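Side-chain contacts in glutaredoxin-2 (Vaccinia virus, PDB 2G2Q), which shuttles oxidising equivalents as a thiol-disulfide transfer protein in the poxviral pathway that forms disulfide bonds in virion membrane proteins: residues A[27-32]-A[106-111]; A[92-95]-A[100-103]; A[75-80]-A[114-119]. One frame throughout, in Å; residues are numbered along the deposited sequence.

Interaction 1: residues A[27-32]-A[106-111]. With SO4 (sulfate ion), chain D.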
ATOM      1  N   LYS A  27       9.796   8.792   9.252  1.00 32.78           N
ATOM      2  CA  LYS A  27       9.675   8.303  10.652  1.00 32.72           C
ATOM      3  C   LYS A  27       9.717   9.381  11.739  1.00 32.78           C
ATOM      4  O   LYS A  27       9.253   9.159  12.867  1.00 32.85           O
ATOM      5  CB  LYS A  27      10.718   7.219  10.966  1.00 32.72           C
ATOM      6  CG  LYS A  27      12.187   7.689  10.990  1.00 32.34           C
ATOM      7  CD  LYS A  27      13.111   6.480  11.030  1.00 32.77           C
ATOM      8  CE  LYS A  27      14.403   6.709  10.252  1.00 33.43           C
ATOM      9  NZ  LYS A  27      15.458   7.364  11.064  1.00 32.76           N
ATOM     10  N   SER A  28      10.290  10.535  11.420  1.00 32.76           N
ATOM     11  CA  SER A  28      10.325  11.620  12.378  1.00 33.01           C
ATOM     12  C   SER A  28       8.956  12.294  12.426  1.00 32.90           C
ATOM     13  O   SER A  28       8.685  13.103  13.302  1.00 32.75           O
ATOM     14  CB  SER A  28      11.425  12.620  12.024  1.00 33.15           C
ATOM     15  OG  SER A  28      11.060  13.410  10.905  1.00 34.32           O
ATOM     16  N   GLU A  29       8.089  11.929  11.487  1.00 33.04           N
ATOM     17  CA  GLU A  29       6.775  12.540  11.374  1.00 33.27           C
ATOM     18  C   GLU A  29       5.649  11.562  11.714  1.00 32.56           C
ATOM     19  O   GLU A  29       4.654  11.944  12.332  1.00 32.72           O
ATOM     20  CB  GLU A  29       6.599  13.112   9.969  1.00 33.22           C
ATOM     21  CG  GLU A  29       5.486  14.153   9.808  1.00 34.19           C
ATOM     22  CD  GLU A  29       5.482  14.768   8.403  1.00 35.08           C
ATOM     23  OE1 GLU A  29       6.522  14.672   7.698  1.00 37.68           O
ATOM     24  OE2 GLU A  29       4.443  15.341   8.000  1.00 36.66           O
ATOM     25  N   TYR A  30       5.800  10.306  11.316  1.00 31.94           N
ATOM     26  CA  TYR A  30       4.761   9.315  11.575  1.00 31.37           C
ATOM     27  C   TYR A  30       5.306   8.053  12.203  1.00 31.38           C
ATOM     28  O   TYR A  30       6.416   7.616  11.880  1.00 31.04           O
ATOM     29  CB  TYR A  30       4.055   8.913  10.281  1.00 31.25           C
ATOM     30  CG  TYR A  30       3.399  10.030   9.515  1.00 30.66           C
ATOM     31  CD1 TYR A  30       4.059  10.650   8.463  1.00 29.27           C
ATOM     32  CD2 TYR A  30       2.104  10.454   9.827  1.00 31.06           C
ATOM     33  CE1 TYR A  30       3.460  11.665   7.742  1.00 29.54           C
ATOM     34  CE2 TYR A  30       1.494  11.469   9.105  1.00 29.31           C
ATOM     35  CZ  TYR A  30       2.185  12.068   8.065  1.00 29.53           C
ATOM     36  OH  TYR A  30       1.603  13.084   7.342  1.00 30.88           O
ATOM     37  N   ASP A  31       4.516   7.469  13.101  1.00 31.47           N
ATOM     38  CA  ASP A  31       4.683   6.062  13.465  1.00 31.72           C
ATOM     39  C   ASP A  31       4.218   5.207  12.277  1.00 31.69           C
ATOM     40  O   ASP A  31       3.322   5.596  11.529  1.00 31.43           O
ATOM     41  CB  ASP A  31       3.874   5.711  14.720  1.00 31.75           C
ATOM     42  CG  ASP A  31       4.399   6.390  15.965  1.00 33.27           C
ATOM     43  OD1 ASP A  31       5.613   6.702  16.015  1.00 34.24           O
ATOM     44  OD2 ASP A  31       3.597   6.620  16.906  1.00 35.83           O
ATOM     45  N   ILE A  32       4.846   4.049  12.104  1.00 31.71           N
ATOM     46  CA  ILE A  32       4.572   3.171  10.967  1.00 31.47           C
ATOM     47  C   ILE A  32       4.232   1.770  11.460  1.00 31.17           C
ATOM     48  O   ILE A  32       4.907   1.233  12.350  1.00 31.02           O
ATOM     49  CB  ILE A  32       5.788   3.095  10.007  1.00 31.48           C
ATOM     50  CG1 ILE A  32       6.110   4.489   9.464  1.00 32.13           C
ATOM     51  CG2 ILE A  32       5.518   2.124   8.862  1.00 31.36           C
ATOM     52  CD1 ILE A  32       7.559   4.673   9.050  1.00 33.50           C
ATOM     53  N   ILE A 106       6.222  13.097  -3.935  1.00 29.65           N
ATOM     54  CA  ILE A 106       4.799  12.980  -4.266  1.00 28.96           C
ATOM     55  C   ILE A 106       4.076  12.165  -3.196  1.00 28.99           C
ATOM     56  O   ILE A 106       2.945  12.489  -2.814  1.00 28.75           O
ATOM     57  CB  ILE A 106       4.563  12.385  -5.681  1.00 28.90           C
ATOM     58  CG1 ILE A 106       5.181  13.296  -6.754  1.00 28.32           C
ATOM     59  CG2 ILE A 106       3.070  12.188  -5.954  1.00 27.56           C
ATOM     60  CD1 ILE A 106       5.245  12.659  -8.152  1.00 28.39           C
ATOM     61  N   LEU A 107       4.741  11.126  -2.702  1.00 28.66           N
ATOM     62  CA  LEU A 107       4.172  10.297  -1.655  1.00 28.86           C
ATOM     63  C   LEU A 107       3.965  11.118  -0.373  1.00 29.29           C
ATOM     64  O   LEU A 107       2.908  11.036   0.249  1.00 28.71           O
ATOM     65  CB  LEU A 107       5.033   9.053  -1.399  1.00 28.09           C
ATOM     66  CG  LEU A 107       4.490   8.086  -0.350  1.00 28.65           C
ATOM     67  CD1 LEU A 107       3.095   7.536  -0.712  1.00 28.19           C
ATOM     68  CD2 LEU A 107       5.455   6.952  -0.113  1.00 28.73           C
ATOM     69  N   LYS A 108       4.965  11.920  -0.001  1.00 29.72           N
ATOM     70  CA  LYS A 108       4.836  12.799   1.148  1.00 30.55           C
ATOM     71  C   LYS A 108       3.604  13.708   1.020  1.00 30.77           C
ATOM     72  O   LYS A 108       2.773  13.760   1.941  1.00 31.05           O
ATOM     73  CB  LYS A 108       6.104  13.626   1.385  1.00 30.47           C
ATOM     74  CG  LYS A 108       6.075  14.343   2.740  1.00 31.13           C
ATOM     75  CD  LYS A 108       7.323  15.191   3.046  1.00 31.16           C
ATOM     76  CE  LYS A 108       7.275  15.663   4.518  1.00 31.17           C
ATOM     77  NZ  LYS A 108       8.534  16.311   5.020  1.00 32.01           N
ATOM     78  N   SER A 109       3.492  14.404  -0.115  1.00 30.62           N
ATOM     79  CA  SER A 109       2.336  15.262  -0.405  1.00 30.71           C
ATOM     80  C   SER A 109       1.019  14.517  -0.242  1.00 30.94           C
ATOM     81  O   SER A 109       0.113  15.014   0.431  1.00 30.99           O
ATOM     82  CB  SER A 109       2.383  15.823  -1.831  1.00 30.62           C
ATOM     83  OG  SER A 109       3.585  16.508  -2.100  1.00 31.48           O
ATOM     84  N   GLU A 110       0.911  13.345  -0.877  1.00 30.63           N
ATOM     85  CA  GLU A 110      -0.331  12.580  -0.881  1.00 31.17           C
ATOM     86  C   GLU A 110      -0.726  12.144   0.534  1.00 30.80           C
ATOM     87  O   GLU A 110      -1.918  12.146   0.890  1.00 31.00           O
ATOM     88  CB  GLU A 110      -0.224  11.369  -1.815  1.00 31.09           C
ATOM     89  CG  GLU A 110       0.009  11.757  -3.295  1.00 32.68           C
ATOM     90  CD  GLU A 110       0.279  10.550  -4.207  1.00 32.55           C
ATOM     91  OE1 GLU A 110      -0.277  10.511  -5.328  1.00 35.54           O
ATOM     92  OE2 GLU A 110       1.041   9.636  -3.810  1.00 33.52           O
ATOM     93  N   ILE A 111       0.275  11.767   1.331  1.00 30.17           N
ATOM     94  CA  ILE A 111       0.052  11.371   2.717  1.00 30.01           C
ATOM     95  C   ILE A 111      -0.394  12.588   3.537  1.00 30.14           C
ATOM     96  O   ILE A 111      -1.247  12.489   4.412  1.00 29.89           O
ATOM     97  CB  ILE A 111       1.334  10.778   3.351  1.00 29.68           C
ATOM     98  CG1 ILE A 111       1.614   9.390   2.794  1.00 29.60           C
ATOM     99  CG2 ILE A 111       1.225  10.727   4.887  1.00 29.03           C
ATOM    100  CD1 ILE A 111       3.027   8.918   3.130  1.00 29.77           C
TER
HETATM  101  S   SO4 D 125      -1.144  14.602   9.155  1.00 57.10           S
HETATM  102  O1  SO4 D 125      -2.558  14.314   9.352  1.00 57.18           O
HETATM  103  O2  SO4 D 125      -0.705  14.087   7.860  1.00 57.82           O
HETATM  104  O3  SO4 D 125      -0.976  16.057   9.187  1.00 58.74           O
HETATM  105  O4  SO4 D 125      -0.361  13.991  10.229  1.00 56.05           O

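Interaction 2: residues A[92-95]-A[100-103]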
ATOM      1  N   LEU A  92       3.570   6.281  -7.688  1.00 31.36           N
ATOM      2  CA  LEU A  92       4.028   4.949  -8.069  1.00 31.18           C
ATOM      3  C   LEU A  92       4.236   4.793  -9.567  1.00 30.90           C
ATOM      4  O   LEU A  92       3.449   5.292 -10.361  1.00 30.84           O
ATOM      5  CB  LEU A  92       3.041   3.883  -7.577  1.00 30.96           C
ATOM      6  CG  LEU A  92       3.303   3.187  -6.238  1.00 30.82           C
ATOM      7  CD1 LEU A  92       4.168   4.008  -5.293  1.00 29.25           C
ATOM      8  CD2 LEU A  92       1.974   2.816  -5.585  1.00 30.38           C
ATOM      9  N   ASP A  93       5.308   4.096  -9.939  1.00 30.57           N
ATOM     10  CA  ASP A  93       5.515   3.663 -11.315  1.00 30.32           C
ATOM     11  C   ASP A  93       6.030   2.220 -11.335  1.00 29.88           C
ATOM     12  O   ASP A  93       7.242   1.986 -11.265  1.00 29.38           O
ATOM     13  CB  ASP A  93       6.481   4.595 -12.049  1.00 30.13           C
ATOM     14  CG  ASP A  93       6.712   4.177 -13.501  1.00 31.45           C
ATOM     15  OD1 ASP A  93       6.219   3.097 -13.915  1.00 31.43           O
ATOM     16  OD2 ASP A  93       7.387   4.932 -14.241  1.00 33.20           O
ATOM     17  N   PHE A  94       5.110   1.265 -11.453  1.00 29.61           N
ATOM     18  CA  PHE A  94       5.461  -0.169 -11.424  1.00 29.92           C
ATOM     19  C   PHE A  94       6.300  -0.673 -12.635  1.00 30.70           C
ATOM     20  O   PHE A  94       6.741  -1.845 -12.657  1.00 30.33           O
ATOM     21  CB  PHE A  94       4.210  -1.028 -11.283  1.00 29.32           C
ATOM     22  CG  PHE A  94       3.476  -0.868  -9.969  1.00 29.56           C
ATOM     23  CD1 PHE A  94       4.146  -0.482  -8.800  1.00 27.49           C
ATOM     24  CD2 PHE A  94       2.111  -1.169  -9.895  1.00 28.40           C
ATOM     25  CE1 PHE A  94       3.466  -0.371  -7.592  1.00 28.27           C
ATOM     26  CE2 PHE A  94       1.415  -1.062  -8.686  1.00 28.29           C
ATOM     27  CZ  PHE A  94       2.099  -0.671  -7.526  1.00 29.07           C
ATOM     28  N   THR A  95       6.505   0.193 -13.632  1.00 31.17           N
ATOM     29  CA  THR A  95       7.391  -0.130 -14.762  1.00 32.33           C
ATOM     30  C   THR A  95       8.859  -0.008 -14.360  1.00 33.39           C
ATOM     31  O   THR A  95       9.738  -0.289 -15.160  1.00 33.53           O
ATOM     32  CB  THR A  95       7.139   0.752 -16.025  1.00 31.98           C
ATOM     33  OG1 THR A  95       7.524   2.112 -15.766  1.00 31.44           O
ATOM     34  CG2 THR A  95       5.673   0.696 -16.469  1.00 31.78           C
ATOM     35  N   SER A 100      13.345   4.427  -7.782  1.00 41.05           N
ATOM     36  CA  SER A 100      12.460   5.083  -8.767  1.00 40.00           C
ATOM     37  C   SER A 100      11.031   4.531  -8.891  1.00 38.76           C
ATOM     38  O   SER A 100      10.185   5.126  -9.553  1.00 38.35           O
ATOM     39  CB  SER A 100      13.117   5.027 -10.142  1.00 40.02           C
ATOM     40  OG  SER A 100      14.383   5.649 -10.106  1.00 41.84           O
ATOM     41  N   LEU A 101      10.800   3.369  -8.294  1.00 37.63           N
ATOM     42  CA  LEU A 101       9.477   2.810  -8.122  1.00 36.84           C
ATOM     43  C   LEU A 101       8.599   3.781  -7.311  1.00 36.50           C
ATOM     44  O   LEU A 101       7.399   3.932  -7.579  1.00 35.52           O
ATOM     45  CB  LEU A 101       9.621   1.484  -7.374  1.00 36.62           C
ATOM     46  CG  LEU A 101       8.487   0.469  -7.264  1.00 37.01           C
ATOM     47  CD1 LEU A 101       7.389   0.898  -6.276  1.00 35.35           C
ATOM     48  CD2 LEU A 101       7.912   0.155  -8.646  1.00 38.48           C
ATOM     49  N   VAL A 102       9.217   4.411  -6.308  1.00 36.24           N
ATOM     50  CA  VAL A 102       8.550   5.374  -5.447  1.00 35.96           C
ATOM     51  C   VAL A 102       9.200   6.748  -5.584  1.00 35.41           C
ATOM     52  O   VAL A 102      10.429   6.887  -5.594  1.00 35.85           O
ATOM     53  CB  VAL A 102       8.569   4.966  -3.941  1.00 36.21           C
ATOM     54  CG1 VAL A 102       7.490   5.720  -3.178  1.00 36.89           C
ATOM     55  CG2 VAL A 102       8.381   3.468  -3.750  1.00 35.70           C
ATOM     56  N   ASN A 103       8.357   7.759  -5.710  1.00 34.38           N
ATOM     57  CA  ASN A 103       8.790   9.133  -5.678  1.00 33.30           C
ATOM     58  C   ASN A 103       8.350   9.717  -4.338  1.00 33.01           C
ATOM     59  O   ASN A 103       7.159   9.934  -4.103  1.00 32.91           O
ATOM     60  CB  ASN A 103       8.174   9.880  -6.848  1.00 33.19           C
ATOM     61  CG  ASN A 103       8.612  11.308  -6.913  1.00 32.59           C
ATOM     62  OD1 ASN A 103       8.668  12.000  -5.898  1.00 33.04           O
ATOM     63  ND2 ASN A 103       8.917  11.773  -8.116  1.00 32.54           N
TER

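Interaction 3: residues A[75-80]-A[114-119]. With SO4 (sulfate ion), chain D.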
ATOM      1  N   LYS A  75      -3.819   6.465   7.064  1.00 28.68           N
ATOM      2  CA  LYS A  75      -3.273   7.426   7.994  1.00 28.79           C
ATOM      3  C   LYS A  75      -4.256   7.437   9.154  1.00 28.39           C
ATOM      4  O   LYS A  75      -5.431   7.770   8.978  1.00 28.78           O
ATOM      5  CB  LYS A  75      -3.125   8.796   7.309  1.00 28.53           C
ATOM      6  CG  LYS A  75      -2.513   9.878   8.183  1.00 29.35           C
ATOM      7  CD  LYS A  75      -2.200  11.168   7.409  1.00 28.65           C
ATOM      8  CE  LYS A  75      -3.455  11.959   7.033  1.00 28.14           C
ATOM      9  NZ  LYS A  75      -3.102  13.167   6.219  1.00 28.41           N
ATOM     10  N   TYR A  76      -3.789   7.016  10.326  1.00 28.01           N
ATOM     11  CA  TYR A  76      -4.625   6.985  11.524  1.00 27.25           C
ATOM     12  C   TYR A  76      -4.192   8.049  12.533  1.00 27.21           C
ATOM     13  O   TYR A  76      -2.998   8.167  12.869  1.00 26.78           O
ATOM     14  CB  TYR A  76      -4.595   5.595  12.196  1.00 27.17           C
ATOM     15  CG  TYR A  76      -5.509   5.514  13.397  1.00 26.95           C
ATOM     16  CD1 TYR A  76      -6.885   5.716  13.259  1.00 25.22           C
ATOM     17  CD2 TYR A  76      -5.007   5.265  14.677  1.00 27.06           C
ATOM     18  CE1 TYR A  76      -7.740   5.638  14.340  1.00 25.85           C
ATOM     19  CE2 TYR A  76      -5.864   5.190  15.784  1.00 25.89           C
ATOM     20  CZ  TYR A  76      -7.233   5.390  15.602  1.00 26.75           C
ATOM     21  OH  TYR A  76      -8.115   5.347  16.683  1.00 28.11           O
ATOM     22  N   ASN A  77      -5.167   8.800  13.034  1.00 27.12           N
ATOM     23  CA  ASN A  77      -4.907   9.770  14.092  1.00 27.04           C
ATOM     24  C   ASN A  77      -5.396   9.265  15.433  1.00 27.32           C
ATOM     25  O   ASN A  77      -6.592   9.328  15.717  1.00 27.82           O
ATOM     26  CB  ASN A  77      -5.521  11.151  13.763  1.00 26.46           C
ATOM     27  CG  ASN A  77      -5.160  12.222  14.793  1.00 24.95           C
ATOM     28  OD1 ASN A  77      -5.237  12.008  16.014  1.00 24.07           O
ATOM     29  ND2 ASN A  77      -4.755  13.368  14.305  1.00 23.55           N
ATOM     30  N   PRO A  78      -4.463   8.835  16.300  1.00 27.88           N
ATOM     31  CA  PRO A  78      -4.789   8.159  17.575  1.00 27.51           C
ATOM     32  C   PRO A  78      -5.482   9.070  18.608  1.00 27.68           C
ATOM     33  O   PRO A  78      -6.151   8.588  19.544  1.00 28.17           O
ATOM     34  CB  PRO A  78      -3.417   7.741  18.109  1.00 27.42           C
ATOM     35  CG  PRO A  78      -2.468   7.892  16.960  1.00 28.07           C
ATOM     36  CD  PRO A  78      -3.009   9.022  16.141  1.00 27.58           C
ATOM     37  N   GLN A  79      -5.311  10.370  18.452  1.00 27.34           N
ATOM     38  CA  GLN A  79      -5.901  11.326  19.371  1.00 27.21           C
ATOM     39  C   GLN A  79      -7.336  11.664  18.960  1.00 27.00           C
ATOM     40  O   GLN A  79      -8.242  11.650  19.793  1.00 26.80           O
ATOM     41  CB  GLN A  79      -5.028  12.580  19.427  1.00 27.26           C
ATOM     42  CG  GLN A  79      -3.658  12.334  20.026  1.00 27.91           C
ATOM     43  CD  GLN A  79      -3.618  12.638  21.512  1.00 31.23           C
ATOM     44  OE1 GLN A  79      -4.460  12.164  22.286  1.00 32.40           O
ATOM     45  NE2 GLN A  79      -2.640  13.447  21.923  1.00 30.32           N
ATOM     46  N   THR A  80      -7.548  11.985  17.683  1.00 27.17           N
ATOM     47  CA  THR A  80      -8.910  12.212  17.177  1.00 27.41           C
ATOM     48  C   THR A  80      -9.665  10.916  16.880  1.00 27.87           C
ATOM     49  O   THR A  80     -10.885  10.925  16.799  1.00 27.89           O
ATOM     50  CB  THR A  80      -8.959  13.064  15.898  1.00 27.32           C
ATOM     51  OG1 THR A  80      -8.523  12.279  14.778  1.00 27.15           O
ATOM     52  CG2 THR A  80      -8.138  14.339  16.023  1.00 26.61           C
ATOM     53  N   ALA A 114      -4.161  13.760   2.671  1.00 30.24           N
ATOM     54  CA  ALA A 114      -5.219  12.783   2.888  1.00 29.98           C
ATOM     55  C   ALA A 114      -6.171  13.253   4.004  1.00 30.02           C
ATOM     56  O   ALA A 114      -5.738  13.534   5.112  1.00 29.59           O
ATOM     57  CB  ALA A 114      -4.604  11.437   3.229  1.00 29.78           C
ATOM     58  N   THR A 115      -7.459  13.331   3.695  1.00 30.62           N
ATOM     59  CA  THR A 115      -8.443  13.883   4.618  1.00 31.58           C
ATOM     60  C   THR A 115      -8.999  12.864   5.592  1.00 32.20           C
ATOM     61  O   THR A 115      -9.271  11.735   5.221  1.00 33.09           O
ATOM     62  CB  THR A 115      -9.625  14.524   3.875  1.00 32.03           C
ATOM     63  OG1 THR A 115     -10.313  13.513   3.121  1.00 32.73           O
ATOM     64  CG2 THR A 115      -9.149  15.655   2.970  1.00 29.91           C
ATOM     65  N   TYR A 116      -9.186  13.290   6.835  1.00 33.06           N
ATOM     66  CA  TYR A 116      -9.717  12.442   7.906  1.00 33.92           C
ATOM     67  C   TYR A 116     -11.227  12.296   7.916  1.00 35.40           C
ATOM     68  O   TYR A 116     -11.952  13.214   7.532  1.00 35.26           O
ATOM     69  CB  TYR A 116      -9.313  13.005   9.264  1.00 32.67           C
ATOM     70  CG  TYR A 116      -7.869  12.788   9.573  1.00 31.25           C
ATOM     71  CD1 TYR A 116      -6.995  13.864   9.675  1.00 30.07           C
ATOM     72  CD2 TYR A 116      -7.370  11.513   9.753  1.00 27.99           C
ATOM     73  CE1 TYR A 116      -5.664  13.671   9.958  1.00 29.09           C
ATOM     74  CE2 TYR A 116      -6.052  11.315  10.028  1.00 28.47           C
ATOM     75  CZ  TYR A 116      -5.196  12.400  10.130  1.00 29.09           C
ATOM     76  OH  TYR A 116      -3.864  12.194  10.401  1.00 30.25           O
ATOM     77  N   GLY A 117     -11.680  11.136   8.393  1.00 37.47           N
ATOM     78  CA  GLY A 117     -13.086  10.886   8.672  1.00 39.58           C
ATOM     79  C   GLY A 117     -13.313   9.771   9.670  1.00 41.75           C
ATOM     80  O   GLY A 117     -12.411   8.972   9.981  1.00 41.53           O
ATOM     81  N   VAL A 118     -14.533   9.727  10.189  1.00 44.29           N
ATOM     82  CA  VAL A 118     -15.033   8.547  10.904  1.00 46.86           C
ATOM     83  C   VAL A 118     -15.857   7.732   9.894  1.00 48.32           C
ATOM     84  O   VAL A 118     -16.838   8.247   9.318  1.00 48.98           O
ATOM     85  CB  VAL A 118     -15.905   8.949  12.135  1.00 46.89           C
ATOM     86  CG1 VAL A 118     -16.788   7.786  12.607  1.00 47.08           C
ATOM     87  CG2 VAL A 118     -15.028   9.472  13.271  1.00 47.18           C
ATOM     88  N   TRP A 119     -15.439   6.486   9.667  1.00 49.75           N
ATOM     89  CA  TRP A 119     -16.175   5.541   8.809  1.00 51.26           C
ATOM     90  C   TRP A 119     -16.905   4.528   9.681  1.00 52.08           C
ATOM     91  O   TRP A 119     -16.269   3.877  10.518  1.00 52.31           O
ATOM     92  CB  TRP A 119     -15.227   4.809   7.838  1.00 51.56           C
ATOM     93  CG  TRP A 119     -14.152   5.698   7.227  1.00 52.08           C
ATOM     94  CD1 TRP A 119     -14.269   7.026   6.870  1.00 52.21           C
ATOM     95  CD2 TRP A 119     -12.809   5.317   6.902  1.00 52.56           C
ATOM     96  NE1 TRP A 119     -13.079   7.482   6.345  1.00 52.27           N
ATOM     97  CE2 TRP A 119     -12.168   6.456   6.356  1.00 52.46           C
ATOM     98  CE3 TRP A 119     -12.080   4.124   7.019  1.00 53.36           C
ATOM     99  CZ2 TRP A 119     -10.832   6.431   5.936  1.00 52.15           C
ATOM    100  CZ3 TRP A 119     -10.756   4.103   6.583  1.00 52.23           C
ATOM    101  CH2 TRP A 119     -10.148   5.250   6.058  1.00 51.38           C
TER
HETATM  102  S   SO4 D 125      -1.144  14.602   9.155  1.00 57.10           S
HETATM  103  O1  SO4 D 125      -2.558  14.314   9.352  1.00 57.18           O
HETATM  104  O2  SO4 D 125      -0.705  14.087   7.860  1.00 57.82           O
HETATM  105  O3  SO4 D 125      -0.976  16.057   9.187  1.00 58.74           O
HETATM  106  O4  SO4 D 125      -0.361  13.991  10.229  1.00 56.05           O

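Interaction 1: residues A[27-32]-A[106-111]
Y30 and I111 form the close half of this contact, where the start of edge strand 30-36 faces helix 104-113. The two side chains run antiparallel alongside each other, and the branch of the isoleucine that touches the phenol is the CG2 methyl. This methyl stands anti to the backbone N of I111 and meets the hydroxyl end of the ring obliquely: Y30 CZ to I111 CG2 is 3.6 Å, and Y30 OH to I111 CG2 is 3.4 Å. Both residues are buried, and both also touch L5 of strand 3-9, so the pair sits where helix and sheet meet in the thioredoxin fold.

One layer outward the contact is polar and much looser. E29, in the turn before the strand, has CG anti to the backbone N (chi1 -162°), which sends its extended chain out to K108; the two chains cross at about a right angle. The carboxylate lies nearer to the aliphatic part of the lysine, 3.4 Å from E29 OE1 to K108 CE, than to its charge. Their salt bridge, E29 OE1 to K108 NZ, is long at 3.7 Å, and the other oxygen, E29 OE2, has E112 OE1 close by, a like charge.

The phenol oxygen serves the bound ion instead: Y30 OH donates to sulfate O2 over 2.6 Å, with that oxygen at the ring edge and in its plane. N3, K75 and Y116 also bind this sulfate, probably from the crystallisation liquor. Across the segments the contact therefore rests on apolar packing of Y30 against I111, to which the stretched ion pair probably adds little.

Interaction 2: residues A[92-95]-A[100-103]
L92 and V102 form a single antiparallel bridge, a non-hydrogen-bonded pair with CA atoms 5.2 Å apart, flanked by D93 N to L101 O and by a backbone bond between S91 and N103. The isolated bridge pinches the long loop between strand 82-85 and helix 104-113 of the thioredoxin fold, and N103 then serves as the N-cap of that helix. The cross-link from D93 N to L101 O is 3.2 Å long and fairly straight (164° at the hydrogen). The same carbonyl receives the CA-H of L92, so L101 O is met by two neighbouring residues of the other segment.

Side-chain packing is thin beside the bridge: L92 CD1 and V102 CG1 stay 4.3 Å apart, and the valine instead turns to V19 and A22 on helix 14-24. L101 does most of the packing. Its CG, anti to the backbone N (chi1 -167°), turns the branch to the opposite segment, where L101 CD2 meets the backbone 3.3 Å from D93 O and 3.7 Å from F94 CA.

D93 points its carboxylate along its own segment. D93 OD1 accepts from T95 N at 2.9 Å, an Asx turn that helps curl the chain after the bridge; the donor sits above the carboxylate plane. F94, on this turn, reaches I15, which lies between the redox-active C13 and C16 in the sequence, and its ring also meets that of Y69 with the planes at about 55°. Toward L101 the phenyl presents its edge: L101 CD2 lies in the ring plane, 3.8 Å from F94 CD1.

Interaction 3: residues A[75-80]-A[114-119]
This is a mixed polar and aromatic contact in which K75 and N77, at the end of central strand 71-77, meet A114 and Y116 of the tail that follows helix 104-113. The K75 chain leaves the strand extended and then bends about the CG-CD bond (chi3 72°), bringing K75 NZ to A114 O at 2.9 Å, in the carbonyl plane and on a lone pair. The ammonium also binds I111 O, so two carbonyls at the helix C-terminus share one buried charge. Sulfate O2 is a further partner, 3.0 Å from K75 NZ.

Y116 crosses the lysine at about a right angle; Y116 OH lies 3.4 Å from K75 CE and donates to sulfate O1 over 2.7 Å. N77 CB rests obliquely against the same ring, 3.8 Å from Y116 CE2. The N77 amide, 78° from the ring plane, turns back on its own loop: N77 OD1 takes Q79 N in the carbonyl plane, an Asx turn, which T80 N, from above, extends to an Asx motif.

With Y30 and N3, these side chains hold the sulfate, probably from the crystallisation liquor, in a pocket beside the C-terminus of the last helix of the thioredoxin fold.

In the fold
From the N terminus, strand 3-9 and helix 14-24 lead to residues 27-32, where interaction 1 opens; it closes only at 106-111, tying edge strand 30-36 to helix 104-113. Within that span lies 75-80, whose partner 114-119 comes after it, so interactions 1 and 3 cross; interaction 3 ties central strand 71-77 to the tail after the helix. I111 O to K75 NZ, 2.7 Å, joins them directly, and one sulfate touches both. Interaction 2, 92-95 to 100-103, lies inside both and pinches the loop between strand 82-85 and helix 104-113; it meets interaction 1 through L107 CD2 and V102 CG1, 3.9 Å apart, but stays about 14 Å from interaction 3 between nearest atoms.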